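PDB 4UX5: transcription factor MBP1 from Magnaporthe oryzae, which probably activates RNA polymerase II transcription by binding DNA, here through its N-terminal winged helix-turn-helix domain. Local coordinates for residues A[39-44]-A[88-93]; A[20-25]-A[81-86]; A[48-53]-A[65-70]. All blocks are in the same frame, centred on the assembly; numbering follows the deposited sequence.

How the contacts relate
Along the chain, the segments of contacts 1 and 2 alternate (20-25, 39-44, 81-86, 88-93), while contact 3 is nested within both loops. Contacts 1 and 2, with centres about 12 Å apart, reach the same three-stranded antiparallel sheet (16-22, 25-32, 36-41) and meet directly at Arg41 and Tyr86. Contact 3, its centre about 13 Å from that of contact 1 and about 19 Å from that of contact 2, joins contact 1 through Thr89 backbone atoms that pair with Ala49 and Thr50. Contact 1 ties the hairpin sheet to strand 88-91, contact 2 sets the 16-22/25-32 turn against loop 81-86, and contact 3 packs helices 49-55 and 60-71. Contacts 1 and 3 meet DNA chain C, contact 2 chain D.

Contact 1 (A[39-44]-A[88-93]); sequences MRRRVD and GTWIPL. With nucleotides of chain C.
Trp90 has CG anti to its carbonyl carbon (chi1 -67°), which sends the indole toward strand 36-41, and Arg41 reaches back over that indole because its chain bends at chi3 (-62°). The Arg41 guanidinium lies over one face of the ring, displaced toward the rim, with the two planes only 20° apart; Arg41 NH1 is 3.9 Å from Trp90 CD2. The aliphatic part follows the same path, Arg41 CG coming to 3.8 Å from Trp90 CZ3. At the far end of the six-membered ring, Met39 CB touches Trp90 CH2 at 3.6 Å, while the extended thioether leads away toward Tyr22 and Lys85. The indole N-H is used elsewhere, by Tyr86 O. Strand 36-41 closes the N-terminal hairpin sheet and strand 88-91 is the central strand of the small sheet of the winged helix-turn-helix domain, so Trp90 wedges between the two sheets. Asp44 holds the guanidinium from its edge, side-on: Arg41 NE bonds Asp44 OD1 at 2.9 Å, and Arg41 NH2 bonds Asp44 OD2 at 3.1 Å, both near the guanidinium plane and both on syn lone pairs. Arg41 NH2 also pairs with Glu77, and NH1 bonds Tyr86 OH. Leu93 CD2 sits over the face of the Arg40 guanidinium, 4.3 Å from Arg40 CZ; Arg40 NH2 bonds Ile112 O and Phe115 O. A water joins Asp44 O to Leu93 N at the start of helix 93-102. At the opposite end of strand 88-91, Thr89 OG1 donates to OP1 of DG10 of chain C at 2.8 Å.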
# COMPACT_ATOMS: atom_id res chain seq x y z
N MET A 39 -14.65 -0.46 11.21
CA MET A 39 -15.22 0.52 10.30
C MET A 39 -15.96 -0.12 9.14
O MET A 39 -15.49 -1.10 8.55
CB MET A 39 -14.13 1.45 9.76
CG MET A 39 -13.41 2.26 10.82
SD MET A 39 -12.29 3.48 10.11
CE MET A 39 -11.47 4.07 11.58
N ARG A 40 -17.12 0.44 8.81
CA ARG A 40 -17.87 0.03 7.63
C ARG A 40 -18.07 1.25 6.73
O ARG A 40 -18.55 2.29 7.19
CB ARG A 40 -19.23 -0.57 8.02
CG ARG A 40 -19.93 -1.28 6.87
CD ARG A 40 -21.41 -0.94 6.81
NE ARG A 40 -22.20 -1.62 7.83
CZ ARG A 40 -23.53 -1.66 7.85
NH1 ARG A 40 -24.22 -1.06 6.89
NH2 ARG A 40 -24.17 -2.31 8.81
N ARG A 41 -17.69 1.13 5.46
CA ARG A 41 -17.84 2.25 4.53
C ARG A 41 -19.30 2.53 4.21
O ARG A 41 -20.11 1.61 4.12
CB ARG A 41 -17.07 1.97 3.24
CG ARG A 41 -15.67 2.54 3.22
CD ARG A 41 -15.25 2.85 1.79
NE ARG A 41 -15.22 1.65 0.96
CZ ARG A 41 -14.13 0.94 0.71
NH1 ARG A 41 -12.96 1.32 1.23
NH2 ARG A 41 -14.19 -0.13 -0.06
N ARG A 42 -19.64 3.80 4.05
CA ARG A 42 -21.02 4.19 3.79
C ARG A 42 -21.40 4.02 2.33
O ARG A 42 -22.56 3.76 2.01
CB ARG A 42 -21.26 5.63 4.23
CG ARG A 42 -22.73 6.05 4.20
CD ARG A 42 -22.96 7.30 5.02
NE ARG A 42 -21.90 7.48 6.02
CZ ARG A 42 -22.03 8.20 7.13
NH1 ARG A 42 -23.19 8.79 7.41
NH2 ARG A 42 -21.01 8.31 7.97
N VAL A 43 -20.42 4.14 1.43
CA VAL A 43 -20.71 4.19 0.00
C VAL A 43 -20.91 2.80 -0.62
O VAL A 43 -21.62 2.67 -1.62
CB VAL A 43 -19.58 4.93 -0.76
CG1 VAL A 43 -18.32 4.07 -0.85
CG2 VAL A 43 -20.05 5.34 -2.15
N ASP A 44 -20.32 1.77 -0.03
CA ASP A 44 -20.44 0.43 -0.59
C ASP A 44 -20.56 -0.66 0.48
O ASP A 44 -20.57 -1.85 0.16
CB ASP A 44 -19.25 0.12 -1.49
CG ASP A 44 -17.91 0.35 -0.80
OD1 ASP A 44 -17.90 0.61 0.42
OD2 ASP A 44 -16.87 0.26 -1.49
N GLY A 88 -5.99 -0.73 6.41
CA GLY A 88 -6.27 -2.15 6.53
C GLY A 88 -6.73 -2.75 5.22
O GLY A 88 -6.67 -2.11 4.18
N THR A 89 -7.19 -4.00 5.29
CA THR A 89 -7.69 -4.69 4.11
C THR A 89 -9.21 -4.67 4.10
O THR A 89 -9.85 -5.20 5.00
CB THR A 89 -7.20 -6.14 4.06
OG1 THR A 89 -5.77 -6.17 4.22
CG2 THR A 89 -7.56 -6.78 2.73
N TRP A 90 -9.79 -4.05 3.07
CA TRP A 90 -11.23 -3.89 2.99
C TRP A 90 -11.89 -4.90 2.06
O TRP A 90 -11.38 -5.19 0.98
CB TRP A 90 -11.57 -2.47 2.55
CG TRP A 90 -11.21 -1.43 3.57
CD1 TRP A 90 -9.96 -0.96 3.85
CD2 TRP A 90 -12.11 -0.73 4.44
NE1 TRP A 90 -10.02 -0.02 4.84
CE2 TRP A 90 -11.33 0.14 5.22
CE3 TRP A 90 -13.49 -0.76 4.63
CZ2 TRP A 90 -11.89 0.98 6.18
CZ3 TRP A 90 -14.05 0.07 5.58
CH2 TRP A 90 -13.25 0.93 6.35
N ILE A 91 -13.02 -5.45 2.50
CA ILE A 91 -13.76 -6.45 1.74
C ILE A 91 -15.26 -6.16 1.81
O ILE A 91 -15.72 -5.46 2.71
CB ILE A 91 -13.48 -7.88 2.28
CG1 ILE A 91 -13.84 -7.98 3.76
CG2 ILE A 91 -12.04 -8.27 2.04
CD1 ILE A 91 -13.57 -9.35 4.36
N PRO A 92 -16.03 -6.69 0.83
CA PRO A 92 -17.49 -6.53 0.87
C PRO A 92 -18.11 -7.06 2.16
O PRO A 92 -17.53 -7.93 2.81
CB PRO A 92 -17.97 -7.35 -0.34
CG PRO A 92 -16.78 -8.19 -0.75
CD PRO A 92 -15.59 -7.38 -0.39
N LEU A 93 -19.28 -6.53 2.52
CA LEU A 93 -19.89 -6.79 3.82
C LEU A 93 -20.19 -8.26 4.07
O LEU A 93 -19.98 -8.76 5.18
CB LEU A 93 -21.17 -5.97 3.97
CG LEU A 93 -21.82 -6.00 5.36
CD1 LEU A 93 -20.84 -5.55 6.42
CD2 LEU A 93 -23.08 -5.15 5.39
P DG C 10 -3.05 -4.99 6.98
OP1 DG C 10 -4.36 -5.53 6.55
OP2 DG C 10 -2.41 -5.47 8.23
O5' DG C 10 -2.03 -5.21 5.76
C5' DG C 10 -2.36 -4.70 4.47
C4' DG C 10 -1.11 -4.42 3.66
O4' DG C 10 -0.18 -3.64 4.45
C3' DG C 10 -0.34 -5.65 3.20
O3' DG C 10 0.17 -5.44 1.90
C2' DG C 10 0.78 -5.75 4.22
C1' DG C 10 1.08 -4.28 4.47
N9 DG C 10 1.71 -4.02 5.75
C8 DG C 10 1.29 -4.46 6.98
N7 DG C 10 2.06 -4.08 7.96
C5 DG C 10 3.06 -3.34 7.34
C6 DG C 10 4.18 -2.68 7.89
O6 DG C 10 4.52 -2.61 9.08
N1 DG C 10 4.95 -2.05 6.91
C2 DG C 10 4.66 -2.07 5.56
N2 DG C 10 5.52 -1.41 4.77
N3 DG C 10 3.61 -2.69 5.03
C4 DG C 10 2.86 -3.30 5.98
P DC C 9 -2.90 -1.79 12.17
OP1 DC C 9 -4.23 -1.40 12.70
OP2 DC C 9 -2.02 -2.69 12.95
O5' DC C 9 -3.08 -2.39 10.70
C5' DC C 9 -3.85 -1.67 9.74
C4' DC C 9 -3.06 -1.44 8.46
O4' DC C 9 -2.02 -0.47 8.71
C3' DC C 9 -2.32 -2.65 7.92
O3' DC C 9 -3.19 -3.40 7.08
C2' DC C 9 -1.17 -2.03 7.12
C1' DC C 9 -1.01 -0.62 7.73
N1 DC C 9 0.32 -0.39 8.38
C2 DC C 9 1.33 0.27 7.67
O2 DC C 9 1.13 0.63 6.50
N3 DC C 9 2.53 0.48 8.28
C4 DC C 9 2.72 0.08 9.53
N4 DC C 9 3.91 0.32 10.09
C5 DC C 9 1.69 -0.58 10.27
C6 DC C 9 0.52 -0.79 9.66
O HOH W 1 -20.46 -4.53 0.65

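Contact 2 (A[20-25]-A[81-86]); sequences ATYSGI and GGYGKY. With nucleotides of chain D.
One aromatic pair and two apolar contacts make up the protein side. The rings of Tyr22 and Tyr83 are nearly parallel (5°) but displaced, centroids 5.2 Å apart, with little overlap; Tyr22 CD1 meets Tyr83 CD2 at 3.4 Å. The two first torsions differ: CG of Tyr22 is anti to its carbonyl carbon, CG of Tyr83 anti to its backbone N (chi1 -164°). Among apolar contacts, Tyr22 CB meets Tyr86 CB, and the Ile25 side chain crosses that of Tyr86 at about a right angle, Ile25 CD1 3.4 Å from Tyr86 OH, which pairs with Arg41. Tyr83 CD1 rests 3.6 Å from C5' of DC10 of chain D. Segment 20-25 makes a type I' turn, Tyr22 to Ile25, joining strands 16-22 and 25-32 as a beta hairpin, whereas 81-86 belongs to the wing of the winged helix-turn-helix fold. Polar contact is mostly with DNA. Gly82 O accepts from N2 of DG8 of chain D at 2.8 Å, and Gly82 N weakly meets its N3, so the wing backbone reads the minor-groove edge. Gly82 N also donates to the sugar O4' at 3.2 Å. Ser23 N bonds OP1 of DC10 weakly. One water links Ser23 OG to Tyr83 N.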
# COMPACT_ATOMS: atom_id res chain seq x y z
N ALA A 20 -18.13 8.70 11.10
CA ALA A 20 -16.95 9.53 10.91
C ALA A 20 -16.61 9.71 9.44
O ALA A 20 -17.20 9.08 8.57
CB ALA A 20 -15.76 8.92 11.64
N THR A 21 -15.64 10.58 9.17
CA THR A 21 -15.17 10.81 7.81
C THR A 21 -13.65 10.88 7.77
O THR A 21 -13.04 11.74 8.40
CB THR A 21 -15.76 12.11 7.22
OG1 THR A 21 -17.18 11.97 7.09
CG2 THR A 21 -15.15 12.40 5.86
N TYR A 22 -13.04 9.96 7.03
CA TYR A 22 -11.59 9.93 6.90
C TYR A 22 -11.17 10.04 5.44
O TYR A 22 -11.57 9.22 4.61
CB TYR A 22 -11.02 8.65 7.52
CG TYR A 22 -11.49 8.40 8.94
CD1 TYR A 22 -10.98 9.14 10.00
CD2 TYR A 22 -12.45 7.43 9.21
CE1 TYR A 22 -11.41 8.92 11.29
CE2 TYR A 22 -12.88 7.20 10.51
CZ TYR A 22 -12.36 7.95 11.54
OH TYR A 22 -12.79 7.72 12.83
N SER A 23 -10.37 11.06 5.15
CA SER A 23 -9.93 11.35 3.79
C SER A 23 -11.10 11.52 2.83
O SER A 23 -11.04 11.12 1.67
CB SER A 23 -8.99 10.25 3.27
OG SER A 23 -7.80 10.19 4.04
N GLY A 24 -12.18 12.13 3.33
CA GLY A 24 -13.36 12.37 2.53
C GLY A 24 -14.18 11.12 2.29
O GLY A 24 -15.02 11.08 1.39
N ILE A 25 -13.93 10.10 3.10
CA ILE A 25 -14.67 8.84 3.00
C ILE A 25 -15.52 8.60 4.23
O ILE A 25 -15.01 8.26 5.30
CB ILE A 25 -13.72 7.65 2.79
CG1 ILE A 25 -12.90 7.84 1.51
CG2 ILE A 25 -14.51 6.35 2.73
CD1 ILE A 25 -11.99 6.67 1.19
N GLY A 81 -1.26 4.14 4.35
CA GLY A 81 -1.14 5.58 4.31
C GLY A 81 -2.50 6.21 4.52
O GLY A 81 -3.52 5.52 4.54
N GLY A 82 -2.53 7.53 4.66
CA GLY A 82 -3.76 8.22 5.02
C GLY A 82 -3.92 8.14 6.52
O GLY A 82 -2.97 7.80 7.23
N TYR A 83 -5.11 8.46 7.02
CA TYR A 83 -5.36 8.38 8.45
C TYR A 83 -5.18 6.95 8.93
O TYR A 83 -5.75 6.02 8.36
CB TYR A 83 -6.75 8.89 8.80
CG TYR A 83 -6.91 9.19 10.28
CD1 TYR A 83 -6.15 10.17 10.89
CD2 TYR A 83 -7.81 8.48 11.05
CE1 TYR A 83 -6.28 10.44 12.23
CE2 TYR A 83 -7.95 8.74 12.40
CZ TYR A 83 -7.18 9.73 12.99
OH TYR A 83 -7.31 10.00 14.33
N GLY A 84 -4.37 6.78 9.97
CA GLY A 84 -3.92 5.48 10.43
C GLY A 84 -4.99 4.45 10.72
O GLY A 84 -4.88 3.29 10.31
N LYS A 85 -6.03 4.86 11.44
CA LYS A 85 -7.06 3.93 11.89
C LYS A 85 -7.95 3.43 10.75
O LYS A 85 -8.62 2.41 10.87
CB LYS A 85 -7.91 4.58 12.98
CG LYS A 85 -7.16 4.79 14.28
CD LYS A 85 -7.74 5.93 15.10
CE LYS A 85 -6.94 6.13 16.38
NZ LYS A 85 -5.48 6.28 16.10
N TYR A 86 -7.94 4.15 9.63
CA TYR A 86 -8.72 3.75 8.46
C TYR A 86 -8.01 2.64 7.68
O TYR A 86 -8.64 1.89 6.93
CB TYR A 86 -8.98 4.95 7.55
CG TYR A 86 -9.78 4.62 6.30
CD1 TYR A 86 -11.17 4.59 6.33
CD2 TYR A 86 -9.14 4.34 5.10
CE1 TYR A 86 -11.90 4.29 5.19
CE2 TYR A 86 -9.87 4.04 3.96
CZ TYR A 86 -11.24 4.01 4.01
OH TYR A 86 -11.97 3.71 2.88
P DG D 8 2.33 9.26 -0.63
OP1 DG D 8 2.04 9.12 -2.07
OP2 DG D 8 3.33 10.25 -0.16
O5' DG D 8 0.97 9.53 0.16
C5' DG D 8 -0.02 8.51 0.24
C4' DG D 8 -0.96 8.76 1.41
O4' DG D 8 -0.27 8.51 2.66
C3' DG D 8 -1.50 10.19 1.52
O3' DG D 8 -2.85 10.17 1.95
C2' DG D 8 -0.59 10.81 2.57
C1' DG D 8 -0.40 9.63 3.50
N9 DG D 8 0.79 9.72 4.34
C8 DG D 8 1.99 10.32 4.03
N7 DG D 8 2.87 10.24 4.99
C5 DG D 8 2.22 9.54 6.00
C6 DG D 8 2.67 9.14 7.28
O6 DG D 8 3.78 9.34 7.80
N1 DG D 8 1.69 8.46 7.98
C2 DG D 8 0.43 8.18 7.51
N2 DG D 8 -0.38 7.50 8.34
N3 DG D 8 -0.01 8.54 6.31
C4 DG D 8 0.94 9.21 5.61
P DC D 10 -7.72 13.40 6.87
OP1 DC D 10 -7.68 11.92 6.88
OP2 DC D 10 -8.99 14.07 6.52
O5' DC D 10 -7.30 13.98 8.30
C5' DC D 10 -7.41 13.17 9.45
C4' DC D 10 -6.52 13.69 10.56
O4' DC D 10 -5.14 13.63 10.15
C3' DC D 10 -6.78 15.15 10.95
O3' DC D 10 -7.28 15.21 12.27
C2' DC D 10 -5.40 15.84 10.83
C1' DC D 10 -4.44 14.66 10.79
N1 DC D 10 -3.18 14.93 10.03
C2 DC D 10 -1.95 14.60 10.60
O2 DC D 10 -1.92 14.09 11.73
N3 DC D 10 -0.81 14.84 9.90
C4 DC D 10 -0.88 15.39 8.69
N4 DC D 10 0.26 15.62 8.04
C5 DC D 10 -2.13 15.73 8.09
C6 DC D 10 -3.24 15.49 8.79
P DT D 9 -3.87 11.30 1.46
OP1 DT D 9 -4.49 10.81 0.20
OP2 DT D 9 -3.15 12.59 1.48
O5' DT D 9 -4.98 11.34 2.61
C5' DT D 9 -5.17 12.52 3.37
C4' DT D 9 -5.30 12.21 4.85
O4' DT D 9 -4.16 11.42 5.26
C3' DT D 9 -5.28 13.42 5.76
O3' DT D 9 -6.61 13.99 5.86
C2' DT D 9 -4.77 12.84 7.08
C1' DT D 9 -3.88 11.68 6.63
N1 DT D 9 -2.41 11.95 6.77
C2 DT D 9 -1.76 11.58 7.93
O2 DT D 9 -2.33 11.05 8.87
N3 DT D 9 -0.42 11.87 7.96
C4 DT D 9 0.32 12.47 6.96
O4 DT D 9 1.52 12.69 7.08
C5 DT D 9 -0.42 12.82 5.78
C6 DT D 9 -1.73 12.55 5.73
O HOH W 2 -7.21 7.88 4.86

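Contact 3 (A[48-53]-A[65-70]); sequences NATHIL and RILERE. With nucleotides of chain C.
A DNA phosphate oxygen sits at the seam between the two helices: OP1 of DG10 of chain C accepts a short hydrogen bond from Thr50 OG1 at 2.6 Å and is also 3.2 Å from the methyl Leu67 CD1. Thr50 places its hydroxyl anti to its carbonyl carbon, where OG1 also receives the backbone N-H of Thr89, a second-shell bond that would fix its orientation. Away from the phosphate the interface is purely apolar and reached by side-chain tips, as the short helix axes come no closer than 11.1 Å and run at 131°. Leu53, extended with chi2 at 179°, inserts CD1 between two partners, 3.8 Å from Leu67 CG and 3.9 Å from Ile66 CG2; the Leu53 and Leu67 chains slide past each other in opposite directions. Ala49 CB adds a looser contact, 4.2 Å from Leu67 CD2. Asn48 sits at the N-cap just before helix 49-55, its OD1 accepting from His51 N at 3.2 Å with an N-H...O angle of 150°, from above the carbonyl plane. Asn48 ND2 bonds Gln87 O. Two helices crossing through apolar tips, the first presenting its N-terminal turn to the phosphate backbone, form the helix-turn-helix of a winged helix domain.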
# COMPACT_ATOMS: atom_id res chain seq x y z
N ASN A 48 -13.71 -3.24 7.15
CA ASN A 48 -12.28 -3.43 7.39
C ASN A 48 -11.99 -4.79 8.01
O ASN A 48 -12.25 -5.02 9.19
CB ASN A 48 -11.76 -2.31 8.29
CG ASN A 48 -10.24 -2.18 8.25
OD1 ASN A 48 -9.52 -3.18 8.28
ND2 ASN A 48 -9.76 -0.95 8.19
N ALA A 49 -11.43 -5.69 7.20
CA ALA A 49 -11.14 -7.05 7.65
C ALA A 49 -10.02 -7.08 8.68
O ALA A 49 -9.94 -7.99 9.50
CB ALA A 49 -10.79 -7.94 6.46
N THR A 50 -9.15 -6.08 8.63
CA THR A 50 -8.05 -5.98 9.58
C THR A 50 -8.58 -5.63 10.96
O THR A 50 -8.08 -6.12 11.97
CB THR A 50 -7.01 -4.93 9.13
OG1 THR A 50 -6.64 -5.17 7.77
CG2 THR A 50 -5.76 -4.99 10.01
N HIS A 51 -9.60 -4.78 11.00
CA HIS A 51 -10.27 -4.43 12.25
C HIS A 51 -10.97 -5.63 12.87
O HIS A 51 -11.00 -5.79 14.09
CB HIS A 51 -11.28 -3.30 12.03
CG HIS A 51 -10.67 -1.98 11.68
ND1 HIS A 51 -11.42 -0.89 11.30
CD2 HIS A 51 -9.38 -1.58 11.65
CE1 HIS A 51 -10.62 0.13 11.05
NE2 HIS A 51 -9.37 -0.26 11.25
N ILE A 52 -11.54 -6.47 12.01
CA ILE A 52 -12.26 -7.66 12.46
C ILE A 52 -11.31 -8.66 13.09
O ILE A 52 -11.55 -9.14 14.20
CB ILE A 52 -13.02 -8.34 11.30
CG1 ILE A 52 -14.08 -7.39 10.72
CG2 ILE A 52 -13.67 -9.63 11.76
CD1 ILE A 52 -14.82 -7.95 9.53
N LEU A 53 -10.22 -8.97 12.40
CA LEU A 53 -9.23 -9.91 12.90
C LEU A 53 -8.53 -9.39 14.16
O LEU A 53 -8.08 -10.17 14.99
CB LEU A 53 -8.19 -10.23 11.82
CG LEU A 53 -8.74 -10.98 10.60
CD1 LEU A 53 -7.65 -11.23 9.58
CD2 LEU A 53 -9.39 -12.29 11.03
N ARG A 65 -1.03 -13.68 8.08
CA ARG A 65 -1.17 -14.96 7.38
C ARG A 65 -2.60 -15.16 6.88
O ARG A 65 -2.80 -15.60 5.75
CB ARG A 65 -0.77 -16.12 8.30
CG ARG A 65 -0.93 -17.48 7.65
CD ARG A 65 -0.94 -18.60 8.68
NE ARG A 65 -1.26 -19.89 8.08
CZ ARG A 65 -1.50 -21.00 8.77
NH1 ARG A 65 -1.45 -20.98 10.10
NH2 ARG A 65 -1.79 -22.13 8.14
N ILE A 66 -3.57 -14.84 7.72
CA ILE A 66 -4.98 -15.00 7.37
C ILE A 66 -5.38 -14.08 6.22
O ILE A 66 -6.07 -14.49 5.29
CB ILE A 66 -5.90 -14.73 8.58
CG1 ILE A 66 -5.58 -15.71 9.71
CG2 ILE A 66 -7.36 -14.84 8.18
CD1 ILE A 66 -6.44 -15.51 10.95
N LEU A 67 -4.93 -12.83 6.29
CA LEU A 67 -5.23 -11.86 5.25
C LEU A 67 -4.62 -12.27 3.91
O LEU A 67 -5.25 -12.15 2.87
CB LEU A 67 -4.73 -10.47 5.65
CG LEU A 67 -5.52 -9.76 6.75
CD1 LEU A 67 -4.69 -8.65 7.38
CD2 LEU A 67 -6.83 -9.22 6.21
N GLU A 68 -3.39 -12.77 3.96
CA GLU A 68 -2.66 -13.13 2.74
C GLU A 68 -3.15 -14.44 2.12
O GLU A 68 -3.30 -14.53 0.90
CB GLU A 68 -1.16 -13.23 3.04
CG GLU A 68 -0.47 -11.89 3.15
CD GLU A 68 1.00 -12.03 3.54
OE1 GLU A 68 1.32 -12.95 4.31
OE2 GLU A 68 1.81 -11.21 3.06
N ARG A 69 -3.39 -15.44 2.96
CA ARG A 69 -3.68 -16.79 2.47
C ARG A 69 -5.16 -17.03 2.21
O ARG A 69 -5.53 -18.01 1.56
CB ARG A 69 -3.15 -17.83 3.46
CG ARG A 69 -1.64 -18.00 3.43
CD ARG A 69 -1.18 -19.11 4.36
NE ARG A 69 0.08 -19.70 3.91
CZ ARG A 69 1.28 -19.20 4.17
NH1 ARG A 69 1.40 -18.08 4.88
NH2 ARG A 69 2.37 -19.80 3.72
N GLU A 70 -6.02 -16.14 2.71
CA GLU A 70 -7.46 -16.36 2.62
C GLU A 70 -8.20 -15.13 2.09
O GLU A 70 -8.86 -15.20 1.05
CB GLU A 70 -8.01 -16.74 4.00
CG GLU A 70 -7.38 -17.99 4.59
CD GLU A 70 -7.73 -18.19 6.05
OE1 GLU A 70 -8.65 -17.50 6.54
OE2 GLU A 70 -7.07 -19.02 6.71
P DG C 10 -3.05 -4.99 6.98
OP1 DG C 10 -4.36 -5.53 6.55
OP2 DG C 10 -2.41 -5.47 8.23
O5' DG C 10 -2.03 -5.21 5.76
C5' DG C 10 -2.36 -4.70 4.47
C4' DG C 10 -1.11 -4.42 3.66
O4' DG C 10 -0.18 -3.64 4.45
C3' DG C 10 -0.34 -5.65 3.20
O3' DG C 10 0.17 -5.44 1.90
C2' DG C 10 0.78 -5.75 4.22
C1' DG C 10 1.08 -4.28 4.47
N9 DG C 10 1.71 -4.02 5.75
C8 DG C 10 1.29 -4.46 6.98
N7 DG C 10 2.06 -4.08 7.96
C5 DG C 10 3.06 -3.34 7.34
C6 DG C 10 4.18 -2.68 7.89
O6 DG C 10 4.52 -2.61 9.08
N1 DG C 10 4.95 -2.05 6.91
C2 DG C 10 4.66 -2.07 5.56
N2 DG C 10 5.52 -1.41 4.77
N3 DG C 10 3.61 -2.69 5.03
C4 DG C 10 2.86 -3.30 5.98
P DC C 9 -2.90 -1.79 12.17
OP1 DC C 9 -4.23 -1.40 12.70
OP2 DC C 9 -2.02 -2.69 12.95
O5' DC C 9 -3.08 -2.39 10.70
C5' DC C 9 -3.85 -1.67 9.74
C4' DC C 9 -3.06 -1.44 8.46
O4' DC C 9 -2.02 -0.47 8.71
C3' DC C 9 -2.32 -2.65 7.92
O3' DC C 9 -3.19 -3.40 7.08
C2' DC C 9 -1.17 -2.03 7.12
C1' DC C 9 -1.01 -0.62 7.73
N1 DC C 9 0.32 -0.39 8.38
C2 DC C 9 1.33 0.27 7.67
O2 DC C 9 1.13 0.63 6.50
N3 DC C 9 2.53 0.48 8.28
C4 DC C 9 2.72 0.08 9.53
N4 DC C 9 3.91 0.32 10.09
C5 DC C 9 1.69 -0.58 10.27
C6 DC C 9 0.52 -0.79 9.66